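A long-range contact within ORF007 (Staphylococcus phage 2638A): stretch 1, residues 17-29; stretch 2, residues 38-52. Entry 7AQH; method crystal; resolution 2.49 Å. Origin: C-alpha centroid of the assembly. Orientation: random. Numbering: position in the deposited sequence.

Stretch 1, residues 17-29: SFTVTAPEGIITR
Stretch 2, residues 38-52: PQAGVLQKGQTIKYD

Lys45, Ser17 and Val20 cover the most surface here. Ser17 belongs to the first of two antiparallel ladders; Val20 ends its strand, and Lys45 lies in the turn beside it. Strands 17-20 and 48-51 run at 148°, strands 26-29 and 39-43 at 152°; the register shifts by two residues between them, across a type I turn Ala22-Gly25 and a type II turn Gln44-Gln47.

Ser17 (phi/psi -107/145, chi1 p) faces Lys50 in a non-hydrogen-bonded pair, CA-CA 4.0 Å: Ser17 CA lies 3.2 Å from Ile49 O, a CA-H...O contact, and Ser17 CB 3.7 Å from Lys50 CG. The adjacent Phe18-Ile49 pair is hydrogen-bonded both ways, Phe18 N to Ile49 O 2.6 Å and Ile49 N to Phe18 O 2.8 Å.

Val20 (-71/128, chi1 t) closes this ladder over the turn: Val20 N donates to Gln47 O (3.0 Å), and Gly46 N to Val20 O (2.9 Å). Its CB points toward stretch 2, bringing Val20 CG2 within 3.2 Å of Leu43 CD2, a tight apolar contact linking the ladders.

Lys45 (-55/145) extends t, t, t, then p, which returns Lys45 NZ to Thr21 O at 3.1 Å, a hydrogen bond.

The second ladder begins the same way, with Ile26 N to Leu43 O 2.7 Å and Leu43 N to Ile26 O 2.8 Å, but at Thr28 the two bonds go to different residues: Thr28 N to Gly41 O 2.8 Å and Ala40 N to Thr28 O 2.6 Å.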

ATOM      1  N   SER A  17       8.441  -5.678  -6.771  1.00 49.06           N
ATOM      2  CA  SER A  17       8.649  -4.263  -7.042  1.00 53.07           C
ATOM      3  C   SER A  17       7.385  -3.653  -7.636  1.00 56.99           C
ATOM      4  O   SER A  17       6.661  -4.305  -8.392  1.00 56.37           O
ATOM      5  CB  SER A  17       9.816  -4.037  -8.000  1.00 59.38           C
ATOM      6  OG  SER A  17       9.523  -4.574  -9.277  1.00 70.52           O
ATOM      7  N   PHE A  18       7.128  -2.393  -7.292  1.00 52.94           N
ATOM      8  CA  PHE A  18       5.961  -1.663  -7.770  1.00 51.44           C
ATOM      9  C   PHE A  18       6.396  -0.352  -8.410  1.00 51.33           C
ATOM     10  O   PHE A  18       7.159   0.415  -7.812  1.00 51.25           O
ATOM     11  CB  PHE A  18       4.973  -1.388  -6.629  1.00 53.07           C
ATOM     12  CG  PHE A  18       3.687  -0.744  -7.076  1.00 52.74           C
ATOM     13  CD1 PHE A  18       3.580   0.634  -7.175  1.00 51.85           C
ATOM     14  CD2 PHE A  18       2.581  -1.518  -7.388  1.00 54.61           C
ATOM     15  CE1 PHE A  18       2.394   1.229  -7.581  1.00 57.02           C
ATOM     16  CE2 PHE A  18       1.392  -0.930  -7.794  1.00 53.79           C
ATOM     17  CZ  PHE A  18       1.297   0.443  -7.892  1.00 54.86           C
ATOM     18  N   THR A  19       5.903  -0.094  -9.620  1.00 50.82           N
ATOM     19  CA  THR A  19       6.154   1.151 -10.338  1.00 50.89           C
ATOM     20  C   THR A  19       4.859   1.947 -10.425  1.00 51.60           C
ATOM     21  O   THR A  19       3.865   1.466 -10.979  1.00 52.58           O
ATOM     22  CB  THR A  19       6.707   0.890 -11.741  1.00 53.84           C
ATOM     23  OG1 THR A  19       7.462  -0.329 -11.748  1.00 56.29           O
ATOM     24  CG2 THR A  19       7.576   2.059 -12.208  1.00 53.18           C
ATOM     25  N   VAL A  20       4.875   3.163  -9.878  1.00 50.30           N
ATOM     26  CA  VAL A  20       3.669   3.980  -9.832  1.00 52.00           C
ATOM     27  C   VAL A  20       3.331   4.466 -11.235  1.00 49.03           C
ATOM     28  O   VAL A  20       4.176   5.043 -11.932  1.00 49.55           O
ATOM     29  CB  VAL A  20       3.854   5.158  -8.864  1.00 51.35           C
ATOM     30  CG1 VAL A  20       2.676   6.115  -8.959  1.00 47.36           C
ATOM     31  CG2 VAL A  20       4.025   4.651  -7.440  1.00 50.43           C
ATOM     32  N   THR A  21       2.088   4.233 -11.655  1.00 50.04           N
ATOM     33  CA  THR A  21       1.590   4.721 -12.930  1.00 50.92           C
ATOM     34  C   THR A  21       0.461   5.729 -12.766  1.00 50.71           C
ATOM     35  O   THR A  21      -0.032   6.255 -13.770  1.00 49.44           O
ATOM     36  CB  THR A  21       1.116   3.555 -13.811  1.00 51.46           C
ATOM     37  OG1 THR A  21       0.884   4.027 -15.144  1.00 55.31           O
ATOM     38  CG2 THR A  21      -0.170   2.962 -13.263  1.00 48.28           C
ATOM     39  N   ALA A  22       0.043   6.009 -11.536  1.00 48.93           N
ATOM     40  CA  ALA A  22      -1.009   6.986 -11.304  1.00 48.47           C
ATOM     41  C   ALA A  22      -0.532   8.370 -11.732  1.00 47.58           C
ATOM     42  O   ALA A  22       0.571   8.786 -11.352  1.00 53.58           O
ATOM     43  CB  ALA A  22      -1.416   6.997  -9.832  1.00 45.60           C
ATOM     44  N   PRO A  23      -1.318   9.103 -12.524  1.00 50.35           N
ATOM     45  CA  PRO A  23      -0.828  10.388 -13.058  1.00 50.22           C
ATOM     46  C   PRO A  23      -0.292  11.336 -11.993  1.00 50.01           C
ATOM     47  O   PRO A  23       0.835  11.834 -12.118  1.00 51.21           O
ATOM     48  CB  PRO A  23      -2.067  10.951 -13.766  1.00 51.77           C
ATOM     49  CG  PRO A  23      -2.868   9.737 -14.138  1.00 50.86           C
ATOM     50  CD  PRO A  23      -2.663   8.764 -13.018  1.00 49.04           C
ATOM     51  N   GLU A  24      -1.069  11.591 -10.940  1.00 53.44           N
ATOM     52  CA  GLU A  24      -0.718  12.544  -9.896  1.00 51.26           C
ATOM     53  C   GLU A  24       0.071  11.902  -8.758  1.00 49.93           C
ATOM     54  O   GLU A  24       0.221  12.512  -7.692  1.00 48.29           O
ATOM     55  CB  GLU A  24      -1.997  13.199  -9.360  1.00 53.82           C
ATOM     56  CG  GLU A  24      -1.826  14.132  -8.169  1.00 58.39           C
ATOM     57  CD  GLU A  24      -1.119  15.424  -8.516  1.00 62.03           C
ATOM     58  OE1 GLU A  24      -1.378  15.980  -9.605  1.00 59.09           O
ATOM     59  OE2 GLU A  24      -0.299  15.884  -7.694  1.00 60.68           O
ATOM     60  N   GLY A  25       0.603  10.700  -8.965  1.00 49.02           N
ATOM     61  CA  GLY A  25       1.356  10.036  -7.923  1.00 46.85           C
ATOM     62  C   GLY A  25       0.440   9.420  -6.884  1.00 49.99           C
ATOM     63  O   GLY A  25      -0.789   9.475  -6.968  1.00 51.13           O
ATOM     64  N   ILE A  26       1.060   8.823  -5.870  1.00 43.94           N
ATOM     65  CA  ILE A  26       0.337   8.164  -4.792  1.00 41.44           C
ATOM     66  C   ILE A  26       0.829   8.712  -3.460  1.00 40.96           C
ATOM     67  O   ILE A  26       2.036   8.878  -3.253  1.00 43.99           O
ATOM     68  CB  ILE A  26       0.502   6.631  -4.844  1.00 44.11           C
ATOM     69  CG1 ILE A  26       0.210   6.121  -6.256  1.00 42.49           C
ATOM     70  CG2 ILE A  26      -0.421   5.966  -3.839  1.00 41.32           C
ATOM     71  CD1 ILE A  26       0.438   4.639  -6.427  1.00 44.34           C
ATOM     72  N   ILE A  27      -0.110   8.996  -2.562  1.00 42.90           N
ATOM     73  CA  ILE A  27       0.218   9.508  -1.236  1.00 39.24           C
ATOM     74  C   ILE A  27       0.547   8.337  -0.321  1.00 44.69           C
ATOM     75  O   ILE A  27      -0.193   7.347  -0.268  1.00 43.48           O
ATOM     76  CB  ILE A  27      -0.940  10.347  -0.673  1.00 41.45           C
ATOM     77  CG1 ILE A  27      -1.191  11.572  -1.555  1.00 43.20           C
ATOM     78  CG2 ILE A  27      -0.646  10.766   0.758  1.00 43.15           C
ATOM     79  CD1 ILE A  27      -2.373  12.409  -1.116  1.00 44.47           C
ATOM     80  N   THR A  28       1.659   8.447   0.401  1.00 46.69           N
ATOM     81  CA  THR A  28       2.111   7.414   1.320  1.00 43.65           C
ATOM     82  C   THR A  28       1.859   7.843   2.760  1.00 43.88           C
ATOM     83  O   THR A  28       1.789   9.036   3.069  1.00 45.00           O
ATOM     84  CB  THR A  28       3.600   7.113   1.122  1.00 41.97           C
ATOM     85  OG1 THR A  28       4.366   8.295   1.389  1.00 47.51           O
ATOM     86  CG2 THR A  28       3.864   6.658  -0.307  1.00 40.02           C
ATOM     87  N   ARG A  29       1.723   6.853   3.640  1.00 43.90           N
ATOM     88  CA  ARG A  29       1.367   7.079   5.033  1.00 46.56           C
ATOM     89  C   ARG A  29       2.380   6.401   5.946  1.00 49.41           C
ATOM     90  O   ARG A  29       3.091   5.478   5.544  1.00 47.63           O
ATOM     91  CB  ARG A  29      -0.042   6.554   5.344  1.00 47.52           C
ATOM     92  CG  ARG A  29      -1.145   7.155   4.488  1.00 43.86           C
ATOM     93  CD  ARG A  29      -1.398   8.613   4.838  1.00 45.83           C
ATOM     94  NE  ARG A  29      -2.378   9.228   3.946  1.00 45.02           N
ATOM     95  CZ  ARG A  29      -2.838  10.467   4.083  1.00 45.59           C
ATOM     96  NH1 ARG A  29      -2.411  11.231   5.078  1.00 45.32           N
ATOM     97  NH2 ARG A  29      -3.729  10.942   3.223  1.00 51.40           N
ATOM     98  N   PRO A  38      -0.579   9.825   9.524  1.00 46.29           N
ATOM     99  CA  PRO A  38       0.193  10.944   8.973  1.00 47.40           C
ATOM    100  C   PRO A  38       0.784  10.600   7.613  1.00 52.45           C
ATOM    101  O   PRO A  38       1.184   9.461   7.358  1.00 50.12           O
ATOM    102  CB  PRO A  38       1.288  11.171  10.022  1.00 45.71           C
ATOM    103  CG  PRO A  38       0.744  10.567  11.281  1.00 44.55           C
ATOM    104  CD  PRO A  38      -0.070   9.392  10.836  1.00 48.37           C
ATOM    105  N   GLN A  39       0.836  11.601   6.739  1.00 50.73           N
ATOM    106  CA  GLN A  39       1.374  11.400   5.401  1.00 47.96           C
ATOM    107  C   GLN A  39       2.891  11.273   5.445  1.00 50.13           C
ATOM    108  O   GLN A  39       3.572  12.001   6.172  1.00 52.01           O
ATOM    109  CB  GLN A  39       0.971  12.558   4.490  1.00 50.23           C
ATOM    110  CG  GLN A  39       1.546  12.476   3.086  1.00 50.73           C
ATOM    111  CD  GLN A  39       0.978  13.534   2.162  1.00 52.99           C
ATOM    112  OE1 GLN A  39       0.058  14.267   2.529  1.00 52.53           O
ATOM    113  NE2 GLN A  39       1.528  13.625   0.957  1.00 52.75           N
ATOM    114  N   ALA A  40       3.419  10.336   4.658  1.00 51.01           N
ATOM    115  CA  ALA A  40       4.851  10.078   4.596  1.00 47.40           C
ATOM    116  C   ALA A  40       5.502  10.593   3.320  1.00 46.47           C
ATOM    117  O   ALA A  40       6.721  10.462   3.168  1.00 56.60           O
ATOM    118  CB  ALA A  40       5.123   8.576   4.741  1.00 48.58           C
ATOM    119  N   GLY A  41       4.732  11.170   2.402  1.00 46.99           N
ATOM    120  CA  GLY A  41       5.241  11.680   1.150  1.00 45.53           C
ATOM    121  C   GLY A  41       4.356  11.267  -0.002  1.00 49.81           C
ATOM    122  O   GLY A  41       3.249  10.750   0.183  1.00 48.92           O
ATOM    123  N   VAL A  42       4.848  11.497  -1.218  1.00 46.99           N
ATOM    124  CA  VAL A  42       4.111  11.167  -2.433  1.00 44.94           C
ATOM    125  C   VAL A  42       5.061  10.490  -3.411  1.00 46.74           C
ATOM    126  O   VAL A  42       6.114  11.046  -3.743  1.00 50.51           O
ATOM    127  CB  VAL A  42       3.478  12.409  -3.085  1.00 42.64           C
ATOM    128  CG1 VAL A  42       2.880  12.049  -4.437  1.00 42.06           C
ATOM    129  CG2 VAL A  42       2.423  13.007  -2.170  1.00 40.69           C
ATOM    130  N   LEU A  43       4.698   9.293  -3.864  1.00 46.81           N
ATOM    131  CA  LEU A  43       5.449   8.591  -4.898  1.00 45.22           C
ATOM    132  C   LEU A  43       4.850   8.940  -6.256  1.00 48.74           C
ATOM    133  O   LEU A  43       3.688   8.615  -6.529  1.00 49.10           O
ATOM    134  CB  LEU A  43       5.425   7.082  -4.665  1.00 45.80           C
ATOM    135  CG  LEU A  43       6.533   6.284  -5.358  1.00 47.75           C
ATOM    136  CD1 LEU A  43       7.902   6.701  -4.840  1.00 49.08           C
ATOM    137  CD2 LEU A  43       6.320   4.791  -5.175  1.00 45.43           C
ATOM    138  N   GLN A  44       5.635   9.601  -7.098  1.00 52.33           N
ATOM    139  CA  GLN A  44       5.155  10.110  -8.374  1.00 50.79           C
ATOM    140  C   GLN A  44       5.234   9.037  -9.458  1.00 51.75           C
ATOM    141  O   GLN A  44       5.868   7.992  -9.297  1.00 51.44           O
ATOM    142  CB  GLN A  44       5.962  11.336  -8.802  1.00 50.32           C
ATOM    143  CG  GLN A  44       6.097  12.413  -7.737  1.00 51.03           C
ATOM    144  CD  GLN A  44       7.007  13.548  -8.169  1.00 55.63           C
ATOM    145  OE1 GLN A  44       7.888  13.971  -7.421  1.00 59.04           O
ATOM    146  NE2 GLN A  44       6.795  14.050  -9.383  1.00 49.10           N
ATOM    147  N   LYS A  45       4.567   9.314 -10.577  1.00 54.09           N
ATOM    148  CA  LYS A  45       4.596   8.406 -11.714  1.00 54.12           C
ATOM    149  C   LYS A  45       6.032   8.125 -12.140  1.00 53.92           C
ATOM    150  O   LYS A  45       6.909   8.990 -12.062  1.00 59.75           O
ATOM    151  CB  LYS A  45       3.816   8.999 -12.887  1.00 52.77           C
ATOM    152  CG  LYS A  45       3.704   8.082 -14.096  1.00 54.45           C
ATOM    153  CD  LYS A  45       2.732   8.634 -15.132  1.00 53.74           C
ATOM    154  CE  LYS A  45       2.702   7.775 -16.386  1.00 57.91           C
ATOM    155  NZ  LYS A  45       1.988   6.491 -16.164  1.00 60.49           N
ATOM    156  N   GLY A  46       6.271   6.892 -12.579  1.00 54.93           N
ATOM    157  CA  GLY A  46       7.580   6.460 -13.005  1.00 53.25           C
ATOM    158  C   GLY A  46       8.475   5.946 -11.896  1.00 54.36           C
ATOM    159  O   GLY A  46       9.330   5.093 -12.152  1.00 55.37           O
ATOM    160  N   GLN A  47       8.301   6.439 -10.674  1.00 55.28           N
ATOM    161  CA  GLN A  47       9.128   5.987  -9.564  1.00 55.50           C
ATOM    162  C   GLN A  47       8.751   4.569  -9.160  1.00 53.71           C
ATOM    163  O   GLN A  47       7.581   4.178  -9.215  1.00 52.97           O
ATOM    164  CB  GLN A  47       8.987   6.929  -8.369  1.00 54.29           C
ATOM    165  CG  GLN A  47       9.548   8.319  -8.605  1.00 55.01           C
ATOM    166  CD  GLN A  47       9.421   9.210  -7.388  1.00 57.63           C
ATOM    167  OE1 GLN A  47       8.389   9.223  -6.717  1.00 52.75           O
ATOM    168  NE2 GLN A  47      10.478   9.955  -7.090  1.00 62.25           N
ATOM    169  N   THR A  48       9.755   3.794  -8.756  1.00 53.63           N
ATOM    170  CA  THR A  48       9.583   2.393  -8.411  1.00 52.15           C
ATOM    171  C   THR A  48      10.093   2.129  -7.001  1.00 51.93           C
ATOM    172  O   THR A  48      11.070   2.733  -6.549  1.00 53.76           O
ATOM    173  CB  THR A  48      10.327   1.479  -9.392  1.00 54.62           C
ATOM    174  OG1 THR A  48       9.858   1.716 -10.724  1.00 57.38           O
ATOM    175  CG2 THR A  48      10.104   0.021  -9.030  1.00 54.54           C
ATOM    176  N   ILE A  49       9.413   1.218  -6.306  1.00 46.76           N
ATOM    177  CA  ILE A  49       9.802   0.794  -4.969  1.00 46.04           C
ATOM    178  C   ILE A  49       9.644  -0.714  -4.883  1.00 47.26           C
ATOM    179  O   ILE A  49       8.921  -1.335  -5.666  1.00 47.85           O
ATOM    180  CB  ILE A  49       8.967   1.494  -3.868  1.00 47.82           C
ATOM    181  CG1 ILE A  49       7.468   1.259  -4.082  1.00 48.39           C
ATOM    182  CG2 ILE A  49       9.258   2.985  -3.843  1.00 47.52           C
ATOM    183  CD1 ILE A  49       6.954  -0.061  -3.545  1.00 52.12           C
ATOM    184  N   LYS A  50      10.334  -1.309  -3.917  1.00 49.85           N
ATOM    185  CA  LYS A  50      10.231  -2.735  -3.637  1.00 51.51           C
ATOM    186  C   LYS A  50       9.618  -2.922  -2.258  1.00 50.96           C
ATOM    187  O   LYS A  50      10.204  -2.507  -1.251  1.00 48.18           O
ATOM    188  CB  LYS A  50      11.580  -3.451  -3.732  1.00 54.01           C
ATOM    189  CG  LYS A  50      12.120  -3.609  -5.143  1.00 60.92           C
ATOM    190  CD  LYS A  50      13.390  -4.449  -5.142  1.00 66.56           C
ATOM    191  CE  LYS A  50      13.925  -4.684  -6.545  1.00 75.63           C
ATOM    192  NZ  LYS A  50      14.259  -3.430  -7.254  1.00 74.14           N
ATOM    193  N   TYR A  51       8.445  -3.539  -2.225  1.00 53.62           N
ATOM    194  CA  TYR A  51       7.709  -3.797  -1.004  1.00 52.23           C
ATOM    195  C   TYR A  51       7.923  -5.238  -0.567  1.00 52.13           C
ATOM    196  O   TYR A  51       8.293  -6.107  -1.360  1.00 54.57           O
ATOM    197  CB  TYR A  51       6.223  -3.525  -1.221  1.00 48.98           C
ATOM    198  CG  TYR A  51       5.585  -4.411  -2.274  1.00 51.47           C
ATOM    199  CD1 TYR A  51       5.609  -4.054  -3.616  1.00 54.80           C
ATOM    200  CD2 TYR A  51       4.954  -5.598  -1.926  1.00 52.64           C
ATOM    201  CE1 TYR A  51       5.028  -4.851  -4.583  1.00 56.98           C
ATOM    202  CE2 TYR A  51       4.368  -6.406  -2.888  1.00 55.64           C
ATOM    203  CZ  TYR A  51       4.407  -6.027  -4.214  1.00 56.42           C
ATOM    204  OH  TYR A  51       3.825  -6.828  -5.173  1.00 55.98           O
ATOM    205  N   ASP A  52       7.666  -5.486   0.715  1.00 52.56           N
ATOM    206  CA  ASP A  52       7.843  -6.803   1.305  1.00 55.96           C
ATOM    207  C   ASP A  52       6.568  -7.348   1.927  1.00 53.85           C
ATOM    208  O   ASP A  52       6.569  -8.484   2.415  1.00 53.92           O
ATOM    209  CB  ASP A  52       8.957  -6.769   2.362  1.00 57.56           C
ATOM    210  CG  ASP A  52       8.732  -5.698   3.411  1.00 59.30           C
ATOM    211  OD1 ASP A  52       7.600  -5.176   3.500  1.00 58.71           O
ATOM    212  OD2 ASP A  52       9.686  -5.376   4.147  1.00 65.38           O
TER